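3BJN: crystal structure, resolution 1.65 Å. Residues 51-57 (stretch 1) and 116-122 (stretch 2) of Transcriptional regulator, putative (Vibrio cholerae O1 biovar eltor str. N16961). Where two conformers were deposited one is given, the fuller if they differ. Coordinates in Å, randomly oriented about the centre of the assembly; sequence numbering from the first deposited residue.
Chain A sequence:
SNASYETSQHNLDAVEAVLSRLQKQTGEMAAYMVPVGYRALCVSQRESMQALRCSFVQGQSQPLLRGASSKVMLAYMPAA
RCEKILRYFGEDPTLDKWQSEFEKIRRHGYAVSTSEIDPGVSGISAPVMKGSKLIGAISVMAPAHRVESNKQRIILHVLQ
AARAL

Stretch 1, residues 51-57: ALRCSFV
Stretch 2 (116-122) EIDPGVS

Stretch 1 is irregular throughout. Stretch 2 is folded by a type II turn from D118 (-125/126) to V121 (-116/137, chi1 t), closed by V121 N to D118 O at 3.1 Å. P119 (phi/psi -57/132) and G120 (85/0) fill the corners; at G120's backbone angles a CB would jam against the carbonyl O of P119, which calls for glycine. Strand begins at V121. The nearest CA atoms across the stretches are those of C54 and D118, 6.4 Å apart.

A51 lies out of reach. L52 (-78/127; chi1 t, chi2 p) points toward stretch 2, and its CD1 meets V121 CG2 at 4.2 Å, an apolar contact. R53 (-120/69) points away, but its carbonyl O accepts from a water at 2.9 Å; the same water donates to D118 OD1 at 3.2 Å. C54 (-91/-178, chi1 p) has CB 3.1 Å from D118 OD2, a close carbon-to-oxygen contact, and 4.4 Å from V121 CG1, an apolar one.

S55 (-75/-14, chi1 m) is held at two points by the D118 carboxylate (chi1 m, chi2 -55°): N donates to OD2 at 2.8 Å (160°), OG to OD1 at 2.7 Å. F56 (-87/120; chi1 m, chi2 -76°) starts sideways, but its ring end approaches: CZ lies 3.3 Å from CD1 of I117 (-114/-55; chi1 m, chi2 t), obliquely. V57 makes no contact.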

# COMPACT_ATOMS: atom_id res chain seq x y z
N ALA A 51 -15.12 4.57 -12.48
CA ALA A 51 -14.47 4.53 -13.78
C ALA A 51 -13.02 4.92 -13.53
O ALA A 51 -12.38 5.55 -14.36
CB ALA A 51 -15.14 5.52 -14.71
N LEU A 52 -12.49 4.53 -12.38
CA LEU A 52 -11.12 4.94 -12.04
C LEU A 52 -10.09 4.12 -12.77
O LEU A 52 -10.08 2.89 -12.65
CB LEU A 52 -10.88 4.92 -10.54
CG LEU A 52 -9.55 5.52 -10.05
CD1 LEU A 52 -9.62 7.05 -10.20
N ARG A 53 -9.17 4.79 -13.47
CA ARG A 53 -8.11 4.09 -14.23
C ARG A 53 -6.69 4.42 -13.82
O ARG A 53 -5.92 5.02 -14.59
CB ARG A 53 -8.24 4.34 -15.73
CG ARG A 53 -9.55 3.80 -16.30
CD ARG A 53 -9.44 3.23 -17.69
NE ARG A 53 -10.72 2.67 -18.12
CZ ARG A 53 -10.99 2.23 -19.36
NH1 ARG A 53 -10.08 2.27 -20.32
NH2 ARG A 53 -12.19 1.74 -19.62
N CYS A 54 -6.31 3.99 -12.64
CA CYS A 54 -5.00 4.36 -12.12
C CYS A 54 -3.87 3.37 -12.46
O CYS A 54 -4.09 2.39 -13.20
CB CYS A 54 -5.11 4.63 -10.63
SG CYS A 54 -5.21 3.16 -9.59
N SER A 55 -2.67 3.65 -11.97
CA SER A 55 -1.49 2.91 -12.39
C SER A 55 -1.37 1.51 -11.79
O SER A 55 -0.57 0.72 -12.27
CB SER A 55 -0.21 3.71 -12.12
OG SER A 55 -0.12 4.82 -12.99
N PHE A 56 -2.17 1.22 -10.77
CA PHE A 56 -2.13 -0.07 -10.08
C PHE A 56 -3.04 -1.06 -10.79
O PHE A 56 -4.24 -0.85 -10.91
CB PHE A 56 -2.54 0.13 -8.63
CG PHE A 56 -1.56 0.93 -7.85
CD1 PHE A 56 -0.36 0.35 -7.43
CD2 PHE A 56 -1.79 2.27 -7.57
CE1 PHE A 56 0.58 1.09 -6.72
CE2 PHE A 56 -0.86 3.01 -6.87
CZ PHE A 56 0.34 2.41 -6.43
N VAL A 57 -2.43 -2.16 -11.25
CA VAL A 57 -3.13 -3.17 -12.04
C VAL A 57 -2.72 -4.54 -11.48
O VAL A 57 -1.54 -4.81 -11.32
CB VAL A 57 -2.74 -3.07 -13.53
CG1 VAL A 57 -3.31 -4.26 -14.36
CG2 VAL A 57 -3.24 -1.75 -14.13
N GLU A 116 1.12 11.21 -6.01
CA GLU A 116 2.55 10.90 -6.21
C GLU A 116 2.75 10.02 -7.43
O GLU A 116 3.86 9.99 -8.00
CB GLU A 116 3.16 10.21 -4.99
CG GLU A 116 3.17 11.06 -3.73
CD GLU A 116 3.89 10.42 -2.58
OE1 GLU A 116 4.60 9.41 -2.82
OE2 GLU A 116 3.77 10.92 -1.44
N ILE A 117 1.69 9.31 -7.80
CA ILE A 117 1.72 8.36 -8.92
C ILE A 117 0.82 8.82 -10.07
O ILE A 117 1.29 8.96 -11.20
CB ILE A 117 1.39 6.93 -8.46
CG1 ILE A 117 2.46 6.46 -7.46
CG2 ILE A 117 1.39 5.96 -9.65
CD1 ILE A 117 2.09 5.21 -6.71
N ASP A 118 -0.46 9.06 -9.76
CA ASP A 118 -1.46 9.46 -10.75
C ASP A 118 -2.05 10.76 -10.22
O ASP A 118 -2.53 10.80 -9.08
CB ASP A 118 -2.59 8.40 -10.82
CG ASP A 118 -2.10 7.06 -11.30
OD1 ASP A 118 -1.51 7.02 -12.40
OD2 ASP A 118 -2.35 6.04 -10.61
N PRO A 119 -2.04 11.83 -11.05
CA PRO A 119 -2.60 13.10 -10.60
C PRO A 119 -4.05 12.93 -10.18
O PRO A 119 -4.84 12.30 -10.91
CB PRO A 119 -2.52 13.98 -11.88
CG PRO A 119 -1.35 13.43 -12.62
CD PRO A 119 -1.50 11.92 -12.41
N GLY A 120 -4.41 13.47 -9.02
CA GLY A 120 -5.82 13.45 -8.58
C GLY A 120 -6.25 12.17 -7.87
O GLY A 120 -7.41 12.06 -7.48
N VAL A 121 -5.31 11.23 -7.72
CA VAL A 121 -5.58 9.96 -7.02
C VAL A 121 -4.71 9.91 -5.77
O VAL A 121 -3.52 10.29 -5.83
CB VAL A 121 -5.28 8.72 -7.91
CG1 VAL A 121 -5.77 7.41 -7.22
CG2 VAL A 121 -5.95 8.85 -9.27
N SER A 122 -5.33 9.47 -4.66
CA SER A 122 -4.64 9.35 -3.36
C SER A 122 -4.49 7.88 -2.99
O SER A 122 -5.21 7.02 -3.55
CB SER A 122 -5.44 10.10 -2.29
OG SER A 122 -5.46 11.50 -2.56
O HOH W 1 -3.81 7.07 -14.67